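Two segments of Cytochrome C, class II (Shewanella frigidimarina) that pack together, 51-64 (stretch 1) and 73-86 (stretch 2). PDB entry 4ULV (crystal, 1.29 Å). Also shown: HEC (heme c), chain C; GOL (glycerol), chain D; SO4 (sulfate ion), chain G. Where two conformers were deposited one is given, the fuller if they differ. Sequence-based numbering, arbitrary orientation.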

ATOM      1  N   LEU A  51      -0.418   5.360   0.184  1.00  8.95           N
ATOM      2  CA  LEU A  51      -0.935   4.510  -0.904  1.00  9.32           C
ATOM      3  C   LEU A  51      -1.177   5.254  -2.174  1.00  8.56           C
ATOM      4  O   LEU A  51      -1.078   4.748  -3.281  1.00  9.84           O
ATOM      5  CB  LEU A  51      -2.174   3.729  -0.494  1.00 10.57           C
ATOM      6  CG  LEU A  51      -1.998   2.588   0.518  1.00 11.32           C
ATOM      7  CD1 LEU A  51      -3.318   2.229   1.215  1.00 10.70           C
ATOM      8  CD2 LEU A  51      -1.343   1.323  -0.100  1.00 13.56           C
ATOM      9  N   SER A  52      -1.571   6.544  -2.033  1.00  8.68           N
ATOM     10  CA  SER A  52      -1.860   7.342  -3.174  1.00 10.60           C
ATOM     11  C   SER A  52      -0.715   7.504  -4.143  1.00  9.75           C
ATOM     12  O   SER A  52      -0.902   7.783  -5.325  1.00 10.92           O
ATOM     13  CB  SER A  52      -2.370   8.739  -2.747  1.00  8.36           C
ATOM     14  OG  SER A  52      -1.306   9.543  -2.279  1.00  9.66           O
ATOM     15  N   LYS A  53       0.503   7.300  -3.620  1.00  8.97           N
ATOM     16  CA  LYS A  53       1.695   7.405  -4.420  1.00  8.65           C
ATOM     17  C   LYS A  53       2.086   6.104  -5.182  1.00  9.28           C
ATOM     18  O   LYS A  53       3.034   6.139  -5.945  1.00 10.87           O
ATOM     19  CB  LYS A  53       2.875   7.825  -3.551  1.00  9.06           C
ATOM     20  CG  LYS A  53       2.692   9.221  -2.916  1.00 12.01           C
ATOM     21  CD  LYS A  53       3.880   9.621  -2.108  1.00 15.57           C
ATOM     22  CE  LYS A  53       3.625   9.377  -0.659  1.00 22.05           C
ATOM     23  NZ  LYS A  53       4.716   9.934   0.181  0.50 17.75           N
ATOM     24  N   ILE A  54       1.328   5.062  -4.905  1.00  8.39           N
ATOM     25  CA  ILE A  54       1.662   3.681  -5.438  1.00  9.47           C
ATOM     26  C   ILE A  54       1.121   3.381  -6.859  1.00  8.71           C
ATOM     27  O   ILE A  54       1.878   2.936  -7.704  1.00  9.63           O
ATOM     28  CB  ILE A  54       1.236   2.626  -4.448  1.00 10.11           C
ATOM     29  CG1 ILE A  54       1.913   2.755  -3.091  1.00 13.60           C
ATOM     30  CG2 ILE A  54       1.481   1.179  -4.995  1.00  9.28           C
ATOM     31  CD1 ILE A  54       3.354   2.734  -3.082  1.00 14.63           C
ATOM     32  N   PRO A  55      -0.155   3.657  -7.162  1.00  8.93           N
ATOM     33  CA  PRO A  55      -0.713   3.056  -8.428  1.00  8.34           C
ATOM     34  C   PRO A  55      -0.226   3.681  -9.704  1.00  8.73           C
ATOM     35  O   PRO A  55      -0.273   3.008 -10.768  1.00 10.39           O
ATOM     36  CB  PRO A  55      -2.228   3.254  -8.326  1.00  8.07           C
ATOM     37  CG  PRO A  55      -2.367   4.417  -7.348  1.00  9.28           C
ATOM     38  CD  PRO A  55      -1.235   4.258  -6.353  1.00  8.36           C
ATOM     39  N   HIS A  56       0.213   4.962  -9.708  1.00  9.78           N
ATOM     40  CA  HIS A  56       0.604   5.602 -10.943  1.00 10.01           C
ATOM     41  C   HIS A  56       1.624   4.758 -11.769  1.00  9.93           C
ATOM     42  O   HIS A  56       1.535   4.735 -13.013  1.00  9.65           O
ATOM     43  CB  HIS A  56       1.171   6.977 -10.640  1.00 10.35           C
ATOM     44  CG  HIS A  56       1.601   7.707 -11.847  1.00 10.70           C
ATOM     45  ND1 HIS A  56       2.908   7.736 -12.270  1.00  9.91           N
ATOM     46  CD2 HIS A  56       0.909   8.424 -12.747  1.00 12.50           C
ATOM     47  CE1 HIS A  56       3.005   8.446 -13.373  1.00  9.31           C
ATOM     48  NE2 HIS A  56       1.797   8.870 -13.686  1.00 10.20           N
ATOM     49  N   GLU A  57       2.598   4.178 -11.093  1.00  8.97           N
ATOM     50  CA  GLU A  57       3.655   3.376 -11.720  1.00  8.25           C
ATOM     51  C   GLU A  57       3.082   2.278 -12.634  1.00  9.38           C
ATOM     52  O   GLU A  57       3.739   1.916 -13.628  1.00  9.69           O
ATOM     53  CB  GLU A  57       4.516   2.766 -10.644  1.00  9.13           C
ATOM     54  CG  GLU A  57       5.747   2.023 -11.217  1.00  8.89           C
ATOM     55  CD  GLU A  57       6.708   1.477 -10.209  1.00 11.81           C
ATOM     56  OE1 GLU A  57       6.494   1.714  -8.977  1.00 10.91           O
ATOM     57  OE2 GLU A  57       7.736   0.893 -10.659  1.00 11.52           O
ATOM     58  N   GLY A  58       1.910   1.767 -12.297  1.00  9.81           N
ATOM     59  CA  GLY A  58       1.320   0.728 -13.130  1.00  9.59           C
ATOM     60  C   GLY A  58       0.744   1.170 -14.465  1.00  9.53           C
ATOM     61  O   GLY A  58       0.380   0.294 -15.266  1.00 11.16           O
ATOM     62  N   PHE A  59       0.583   2.465 -14.721  1.00 10.18           N
ATOM     63  CA  PHE A  59      -0.069   2.928 -15.952  1.00  9.71           C
ATOM     64  C   PHE A  59       0.856   3.025 -17.160  1.00 10.67           C
ATOM     65  O   PHE A  59       1.068   4.103 -17.758  1.00 12.67           O
ATOM     66  CB  PHE A  59      -0.827   4.209 -15.691  1.00  9.20           C
ATOM     67  CG  PHE A  59      -2.072   3.996 -14.869  1.00  9.63           C
ATOM     68  CD1 PHE A  59      -3.275   3.620 -15.465  1.00  9.58           C
ATOM     69  CD2 PHE A  59      -2.023   4.097 -13.455  1.00  9.66           C
ATOM     70  CE1 PHE A  59      -4.368   3.385 -14.676  1.00 10.63           C
ATOM     71  CE2 PHE A  59      -3.153   3.853 -12.703  1.00  8.24           C
ATOM     72  CZ  PHE A  59      -4.339   3.499 -13.331  1.00  8.76           C
ATOM     73  N   ILE A  60       1.412   1.859 -17.501  1.00 10.51           N
ATOM     74  CA  ILE A  60       2.377   1.746 -18.581  1.00 11.49           C
ATOM     75  C   ILE A  60       1.683   1.778 -19.936  1.00 13.61           C
ATOM     76  O   ILE A  60       0.495   1.325 -20.082  1.00 14.27           O
ATOM     77  CB  ILE A  60       3.300   0.507 -18.378  1.00 10.79           C
ATOM     78  CG1 ILE A  60       2.485  -0.796 -18.570  1.00 12.80           C
ATOM     79  CG2 ILE A  60       3.918   0.572 -16.983  1.00 13.97           C
ATOM     80  CD1 ILE A  60       3.407  -2.007 -18.538  1.00 15.52           C
ATOM     81  N   ALA A  61       2.404   2.256 -20.944  1.00 14.12           N
ATOM     82  CA  ALA A  61       1.872   2.252 -22.299  1.00 15.36           C
ATOM     83  C   ALA A  61       1.385   0.868 -22.735  1.00 17.10           C
ATOM     84  O   ALA A  61       2.040  -0.146 -22.469  1.00 16.71           O
ATOM     85  CB  ALA A  61       2.897   2.783 -23.297  1.00 20.19           C
ATOM     86  N   GLY A  62       0.228   0.845 -23.415  1.00 20.00           N
ATOM     87  CA  GLY A  62      -0.355  -0.407 -23.934  1.00 15.94           C
ATOM     88  C   GLY A  62      -1.221  -1.170 -22.947  1.00 14.86           C
ATOM     89  O   GLY A  62      -1.891  -2.148 -23.337  1.00 19.56           O
ATOM     90  N   SER A  63      -1.266  -0.718 -21.676  1.00 14.64           N
ATOM     91  CA  SER A  63      -1.995  -1.462 -20.661  1.00 14.52           C
ATOM     92  C   SER A  63      -3.431  -1.008 -20.540  1.00 13.17           C
ATOM     93  O   SER A  63      -4.061  -1.279 -19.536  1.00 14.33           O
ATOM     94  CB  SER A  63      -1.252  -1.472 -19.347  1.00 13.24           C
ATOM     95  OG  SER A  63      -1.139  -0.109 -18.770  1.00 14.04           O
ATOM     96  N   ASP A  64      -3.968  -0.387 -21.601  1.00 12.70           N
ATOM     97  CA  ASP A  64      -5.406  -0.358 -21.801  1.00 15.70           C
ATOM     98  C   ASP A  64      -5.950  -1.732 -22.256  1.00 13.74           C
ATOM     99  O   ASP A  64      -7.136  -1.996 -22.143  1.00 16.75           O
ATOM    100  CB  ASP A  64      -5.751   0.736 -22.818  1.00 19.10           C
ATOM    101  CG  ASP A  64      -5.234   0.441 -24.215  1.00 22.30           C
ATOM    102  OD1 ASP A  64      -3.998   0.382 -24.361  1.00 24.94           O
ATOM    103  OD2 ASP A  64      -6.089   0.213 -25.143  1.00 22.85           O
ATOM    104  N   LYS A  73      -7.966   6.485 -23.136  1.00 13.51           N
ATOM    105  CA  LYS A  73      -7.879   7.954 -22.912  1.00 12.83           C
ATOM    106  C   LYS A  73      -6.719   8.384 -22.009  1.00 12.13           C
ATOM    107  O   LYS A  73      -6.133   9.450 -22.218  1.00 13.30           O
ATOM    108  CB  LYS A  73      -9.228   8.580 -22.356  1.00 17.30           C
ATOM    109  CG  LYS A  73      -9.410  10.085 -22.590  1.00 24.19           C
ATOM    110  CD  LYS A  73     -10.728  10.606 -21.991  1.00 37.81           C
ATOM    111  CE  LYS A  73     -11.955   9.776 -22.317  1.00 46.77           C
ATOM    112  N   ILE A  74      -6.389   7.549 -21.017  1.00 10.72           N
ATOM    113  CA  ILE A  74      -5.276   7.877 -20.109  1.00 10.96           C
ATOM    114  C   ILE A  74      -3.998   8.234 -20.870  1.00 10.89           C
ATOM    115  O   ILE A  74      -3.285   9.163 -20.524  1.00 13.64           O
ATOM    116  CB  ILE A  74      -5.043   6.704 -19.154  1.00 10.13           C
ATOM    117  CG1 ILE A  74      -6.232   6.539 -18.225  1.00 10.78           C
ATOM    118  CG2 ILE A  74      -3.689   6.809 -18.435  1.00  8.53           C
ATOM    119  CD1 ILE A  74      -6.212   5.328 -17.357  1.00 12.53           C
ATOM    120  N   TRP A  75      -3.718   7.455 -21.902  1.00 12.07           N
ATOM    121  CA  TRP A  75      -2.495   7.590 -22.636  1.00 13.81           C
ATOM    122  C   TRP A  75      -2.543   8.660 -23.724  1.00 19.35           C
ATOM    123  O   TRP A  75      -1.511   9.189 -24.127  1.00 32.28           O
ATOM    124  CB  TRP A  75      -2.033   6.221 -23.164  1.00 15.12           C
ATOM    125  CG  TRP A  75      -1.606   5.355 -21.986  1.00 13.52           C
ATOM    126  CD1 TRP A  75      -0.373   5.354 -21.345  1.00 12.46           C
ATOM    127  CD2 TRP A  75      -2.434   4.455 -21.246  1.00 12.53           C
ATOM    128  NE1 TRP A  75      -0.412   4.545 -20.268  1.00 13.05           N
ATOM    129  CE2 TRP A  75      -1.662   3.971 -20.175  1.00 12.66           C
ATOM    130  CE3 TRP A  75      -3.765   4.035 -21.377  1.00 12.00           C
ATOM    131  CZ2 TRP A  75      -2.155   3.093 -19.254  1.00 12.81           C
ATOM    132  CZ3 TRP A  75      -4.257   3.149 -20.445  1.00 12.89           C
ATOM    133  CH2 TRP A  75      -3.458   2.676 -19.409  1.00 11.59           C
ATOM    134  N   GLN A  76      -3.747   9.046 -24.124  1.00 14.44           N
ATOM    135  CA  GLN A  76      -3.866  10.179 -25.022  1.00 19.13           C
ATOM    136  C   GLN A  76      -3.633  11.487 -24.309  1.00 19.52           C
ATOM    137  O   GLN A  76      -3.033  12.420 -24.900  1.00 28.17           O
ATOM    138  CB  GLN A  76      -5.219  10.240 -25.702  1.00 26.65           C
ATOM    139  CG  GLN A  76      -5.292  11.483 -26.555  1.00 31.90           C
ATOM    140  CD  GLN A  76      -6.210  11.347 -27.690  0.50 23.67           C
ATOM    141  OE1 GLN A  76      -7.428  11.224 -27.494  0.50 29.54           O
ATOM    142  NE2 GLN A  76      -5.667  11.436 -28.898  0.50 62.46           N
ATOM    143  N   ASP A  77      -4.123  11.570 -23.072  1.00 11.12           N
ATOM    144  CA  ASP A  77      -4.115  12.750 -22.251  0.50  8.77           C
ATOM    145  C   ASP A  77      -3.297  12.506 -20.959  1.00 11.23           C
ATOM    146  O   ASP A  77      -3.820  12.762 -19.854  1.00 11.63           O
ATOM    147  CB  ASP A  77      -5.571  13.080 -21.958  0.50  8.91           C
ATOM    148  CG  ASP A  77      -6.317  13.554 -23.227  0.50 12.52           C
ATOM    149  OD1 ASP A  77      -5.661  13.827 -24.251  0.50 17.42           O
ATOM    150  OD2 ASP A  77      -7.522  13.730 -23.167  0.50 16.65           O
ATOM    151  N   LYS A  78      -2.087  11.933 -21.077  1.00 10.85           N
ATOM    152  CA  LYS A  78      -1.382  11.507 -19.874  1.00  9.07           C
ATOM    153  C   LYS A  78      -0.993  12.704 -19.022  1.00  9.33           C
ATOM    154  O   LYS A  78      -0.918  12.552 -17.825  1.00 10.82           O
ATOM    155  CB  LYS A  78      -0.184  10.612 -20.212  1.00 11.03           C
ATOM    156  CG  LYS A  78       0.413   9.891 -19.012  1.00 11.58           C
ATOM    157  CD  LYS A  78      -0.354   8.629 -18.684  1.00 12.29           C
ATOM    158  CE  LYS A  78       0.079   7.854 -17.462  1.00 12.63           C
ATOM    159  NZ  LYS A  78       1.480   7.363 -17.549  1.00 12.49           N
ATOM    160  N   ALA A  79      -0.759  13.876 -19.619  1.00  9.27           N
ATOM    161  CA  ALA A  79      -0.517  15.084 -18.812  1.00 10.61           C
ATOM    162  C   ALA A  79      -1.661  15.359 -17.856  1.00  9.31           C
ATOM    163  O   ALA A  79      -1.464  15.634 -16.669  1.00  9.89           O
ATOM    164  CB  ALA A  79      -0.209  16.251 -19.696  1.00 12.17           C
ATOM    165  N   ASP A  80      -2.880  15.309 -18.393  1.00  9.39           N
ATOM    166  CA  ASP A  80      -4.027  15.556 -17.538  1.00 10.74           C
ATOM    167  C   ASP A  80      -4.174  14.481 -16.468  1.00  9.99           C
ATOM    168  O   ASP A  80      -4.450  14.777 -15.318  1.00  9.89           O
ATOM    169  CB  ASP A  80      -5.337  15.714 -18.324  1.00 10.49           C
ATOM    170  CG  ASP A  80      -6.525  16.028 -17.428  1.00 11.06           C
ATOM    171  OD1 ASP A  80      -6.561  17.136 -16.802  1.00 14.72           O
ATOM    172  OD2 ASP A  80      -7.376  15.132 -17.334  1.00 12.30           O
ATOM    173  N   PHE A  81      -3.995  13.205 -16.872  1.00  9.82           N
ATOM    174  CA  PHE A  81      -4.018  12.127 -15.927  1.00  9.70           C
ATOM    175  C   PHE A  81      -3.026  12.331 -14.758  1.00  8.81           C
ATOM    176  O   PHE A  81      -3.354  12.090 -13.589  1.00  9.49           O
ATOM    177  CB  PHE A  81      -3.747  10.776 -16.641  1.00 10.77           C
ATOM    178  CG  PHE A  81      -3.843   9.583 -15.744  1.00  9.49           C
ATOM    179  CD1 PHE A  81      -5.055   8.999 -15.485  1.00 10.53           C
ATOM    180  CD2 PHE A  81      -2.690   8.978 -15.208  1.00  9.67           C
ATOM    181  CE1 PHE A  81      -5.184   7.887 -14.713  1.00  9.00           C
ATOM    182  CE2 PHE A  81      -2.804   7.830 -14.441  1.00 10.44           C
ATOM    183  CZ  PHE A  81      -4.034   7.253 -14.200  1.00  9.24           C
ATOM    184  N   ASP A  82      -1.800  12.670 -15.144  1.00  9.30           N
ATOM    185  CA  ASP A  82      -0.720  12.868 -14.170  1.00  8.73           C
ATOM    186  C   ASP A  82      -0.994  14.104 -13.272  1.00  9.18           C
ATOM    187  O   ASP A  82      -0.697  14.050 -12.103  1.00 10.28           O
ATOM    188  CB  ASP A  82       0.631  13.029 -14.877  1.00 10.74           C
ATOM    189  CG  ASP A  82       1.104  11.758 -15.539  1.00 11.30           C
ATOM    190  OD1 ASP A  82       0.523  10.661 -15.290  1.00 11.55           O
ATOM    191  OD2 ASP A  82       2.113  11.850 -16.304  1.00 10.86           O
ATOM    192  N   SER A  83      -1.627  15.154 -13.826  1.00  9.06           N
ATOM    193  CA  SER A  83      -2.032  16.308 -13.018  1.00 11.81           C
ATOM    194  C   SER A  83      -3.062  15.872 -11.982  1.00  9.22           C
ATOM    195  O   SER A  83      -2.934  16.160 -10.814  1.00  9.83           O
ATOM    196  CB  SER A  83      -2.571  17.364 -13.949  1.00 13.88           C
ATOM    197  OG  SER A  83      -3.108  18.469 -13.216  1.00 12.09           O
ATOM    198  N   LYS A  84      -4.082  15.101 -12.432  1.00  9.60           N
ATOM    199  CA  LYS A  84      -5.085  14.571 -11.477  1.00  9.47           C
ATOM    200  C   LYS A  84      -4.427  13.673 -10.410  1.00  8.43           C
ATOM    201  O   LYS A  84      -4.764  13.689  -9.229  1.00  9.89           O
ATOM    202  CB  LYS A  84      -6.209  13.782 -12.196  1.00  8.07           C
ATOM    203  CG  LYS A  84      -7.146  14.646 -12.958  1.00  9.24           C
ATOM    204  CD  LYS A  84      -8.337  13.812 -13.501  1.00 10.33           C
ATOM    205  CE  LYS A  84      -9.288  14.525 -14.448  1.00 12.05           C
ATOM    206  NZ  LYS A  84      -9.670  15.863 -13.981  1.00 15.43           N
ATOM    207  N   MET A  85      -3.530  12.792 -10.861  1.00  8.75           N
ATOM    208  CA  MET A  85      -2.885  11.897  -9.897  1.00  9.22           C
ATOM    209  C   MET A  85      -2.050  12.635  -8.852  1.00  8.58           C
ATOM    210  O   MET A  85      -2.131  12.288  -7.674  1.00  9.27           O
ATOM    211  CB  MET A  85      -2.070  10.841 -10.624  1.00 10.60           C
ATOM    212  CG  MET A  85      -1.532   9.746  -9.694  1.00 12.07           C
ATOM    213  SD  MET A  85      -2.814   8.638  -9.117  1.00 13.53           S
ATOM    214  CE  MET A  85      -3.212   7.640 -10.583  1.00 12.89           C
ATOM    215  N   THR A  86      -1.252  13.595  -9.304  1.00  8.22           N
ATOM    216  CA  THR A  86      -0.493  14.393  -8.333  1.00  9.24           C
ATOM    217  C   THR A  86      -1.343  15.232  -7.418  1.00  8.99           C
ATOM    218  O   THR A  86      -1.075  15.349  -6.216  1.00 10.49           O
ATOM    219  CB  THR A  86       0.588  15.225  -9.018  1.00 10.95           C
ATOM    220  OG1 THR A  86       0.060  16.116  -9.970  1.00 13.72           O
ATOM    221  CG2 THR A  86       1.557  14.398  -9.712  1.00 10.68           C
TER
HETATM  222 FE   HEC C 129      -9.410   4.827  -8.605  1.00 10.11          FE
HETATM  223  CHA HEC C 129      -9.593   1.726 -10.067  1.00 10.84           C
HETATM  224  CHB HEC C 129     -10.770   3.556  -5.796  1.00  9.06           C
HETATM  225  CHC HEC C 129      -8.634   7.696  -6.962  1.00  9.45           C
HETATM  226  CHD HEC C 129      -7.941   6.047 -11.413  1.00  8.68           C
HETATM  227  NA  HEC C 129     -10.040   2.917  -8.038  1.00  9.71           N
HETATM  228  C1A HEC C 129     -10.075   1.777  -8.756  1.00  9.47           C
HETATM  229  C2A HEC C 129     -10.635   0.720  -8.026  1.00 10.58           C
HETATM  230  C3A HEC C 129     -10.969   1.241  -6.815  1.00 10.00           C
HETATM  231  C4A HEC C 129     -10.580   2.618  -6.842  1.00  9.52           C
HETATM  232  CMA HEC C 129     -11.632   0.533  -5.683  1.00 10.94           C
HETATM  233  CAA HEC C 129     -10.830  -0.716  -8.530  1.00 10.55           C
HETATM  234  CBA HEC C 129      -9.568  -1.551  -8.238  1.00 10.95           C
HETATM  235  CGA HEC C 129      -9.725  -3.016  -8.631  1.00 14.79           C
HETATM  236  O1A HEC C 129      -9.679  -3.311  -9.823  1.00 18.70           O
HETATM  237  O2A HEC C 129      -9.851  -3.852  -7.722  1.00 22.51           O
HETATM  238  NB  HEC C 129      -9.560   5.495  -6.655  1.00  9.90           N
HETATM  239  C1B HEC C 129     -10.259   4.896  -5.650  1.00  9.80           C
HETATM  240  C2B HEC C 129     -10.481   5.723  -4.540  1.00  9.43           C
HETATM  241  C3B HEC C 129      -9.854   6.875  -4.913  1.00  8.96           C
HETATM  242  C4B HEC C 129      -9.306   6.748  -6.186  1.00  9.07           C
HETATM  243  CMB HEC C 129     -11.278   5.426  -3.335  1.00 10.56           C
HETATM  244  CAB HEC C 129      -9.732   8.182  -4.148  1.00  9.67           C
HETATM  245  CBB HEC C 129      -9.515   8.034  -2.647  1.00  9.97           C
HETATM  246  NC  HEC C 129      -8.376   6.597  -9.068  1.00  9.34           N
HETATM  247  C1C HEC C 129      -8.222   7.727  -8.274  1.00  8.64           C
HETATM  248  C2C HEC C 129      -7.593   8.757  -9.000  1.00  8.59           C
HETATM  249  C3C HEC C 129      -7.370   8.282 -10.291  1.00  9.51           C
HETATM  250  C4C HEC C 129      -7.889   6.934 -10.263  1.00  9.35           C
HETATM  251  CMC HEC C 129      -7.280  10.133  -8.405  1.00  8.90           C
HETATM  252  CAC HEC C 129      -6.788   8.963 -11.490  1.00 10.14           C
HETATM  253  CBC HEC C 129      -5.806  10.082 -11.315  1.00  9.88           C
HETATM  254  ND  HEC C 129      -8.821   4.014 -10.433  1.00  9.35           N
HETATM  255  C1D HEC C 129      -8.363   4.678 -11.485  1.00  9.75           C
HETATM  256  C2D HEC C 129      -8.315   3.879 -12.666  1.00  9.93           C
HETATM  257  C3D HEC C 129      -8.689   2.633 -12.250  1.00  9.65           C
HETATM  258  C4D HEC C 129      -9.057   2.754 -10.885  1.00 10.67           C
HETATM  259  CMD HEC C 129      -7.858   4.271 -14.011  1.00 10.70           C
HETATM  260  CAD HEC C 129      -8.699   1.385 -13.074  1.00  8.98           C
HETATM  261  CBD HEC C 129      -7.488   0.484 -12.816  1.00  9.38           C
HETATM  262  CGD HEC C 129      -7.494  -0.806 -13.659  1.00 10.29           C
HETATM  263  O1D HEC C 129      -8.618  -1.417 -13.756  1.00 12.10           O
HETATM  264  O2D HEC C 129      -6.426  -1.086 -14.222  1.00 11.27           O
HETATM  265  C1  GOL D 130       5.772   4.889 -16.974  0.70 29.55           C
HETATM  266  O1  GOL D 130       5.725   3.507 -16.764  0.70 28.79           O
HETATM  267  C2  GOL D 130       4.354   5.348 -16.966  0.70 26.65           C
HETATM  268  O2  GOL D 130       4.404   6.749 -17.330  0.70 23.25           O
HETATM  269  C3  GOL D 130       3.737   5.031 -15.578  0.70 15.76           C
HETATM  270  O3  GOL D 130       2.531   5.846 -15.378  0.70  9.12           O
HETATM  271  S   SO4 G 133       6.257   2.752 -20.299  1.00 18.56           S
HETATM  272  O1  SO4 G 133       6.210   1.455 -20.961  1.00 22.30           O
HETATM  273  O2  SO4 G 133       7.387   3.558 -20.806  1.00 19.18           O
HETATM  274  O3  SO4 G 133       6.447   2.521 -18.866  1.00 30.30           O
HETATM  275  O4  SO4 G 133       4.976   3.396 -20.567  1.00 22.41           O

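Stretch 2 is largely helical, a weakly bonded turn at its start giving way to a regular helix from Lys-78 onward. Stretch 1 is an irregular partner: residues 52-58 have helical torsions without the regular bonds, and a type II turn follows from Ile-60 to Ser-63. The chains run in opposite senses, so Ala-61 lies near Trp-75 and His-56 near Met-85, with CA atoms 6.9 and 7.3 Å apart. Such spacing leaves room for side chains between the backbones, and Phe-59 fills much of it.

Ile-74 opens the contact by pointing toward stretch 1, its CD1 3.8 Å from CE1 of Phe-59. Both side chains also touch the heme methyl CMD, so the protein contact and the cofactor share one apolar surface.

Trp-75 gives up more area than any other residue here. Its indole NE1 donates to the backbone O of Phe-59 (2.9 Å), satisfying a ring nitrogen and a loop carbonyl that no regular helix bond uses. The indole's six-membered ring rests against the turn and the residue after it: CZ2 lies 3.4 Å from Ser-63 OG, and CZ3 3.7 Å from Asp-64 CB. The turn is itself braced by Ser-63 OG, which donates to Ile-60 O at 2.5 Å, and Gly-62 takes its positive phi.

Lys-78, in the first turn of the regular helix, reaches the same carbonyl with its amine. NZ makes a weak bond to Phe-59 O at 3.3 Å and a shorter one, 2.8 Å, to glycerol O3, which in turn donates to His-56 O (2.8 Å). Part of the amine's bonding thus depends on a molecule probably carried over from crystallisation.

One helical turn on, Phe-81 directs its ring edge at the face of Phe-59. The centroids are 4.8 Å apart and the planes meet at 60°, an arrangement that sets the electropositive ring hydrogens against the pi cloud. A face of Phe-81 is covered by heme CBC.

Asp-82 supplies the polar clasp. Its CB points sideways, but the carboxylate end comes nearer, and OD1 accepts a hydrogen bond from His-56 NE2 at 2.7 Å, near the plane of the imidazole as a ring N-H requires.

Met-85 closes the contact with a flexible, apolar side chain: CG lies 4.0 Å from His-56 CB, while CE reaches to 4.3 Å from Phe-59 CE2. The rule to take away is an aromatic residue set among apolar side chains, its own carbonyl held by a tryptophan, with a histidine-aspartate bond nearby.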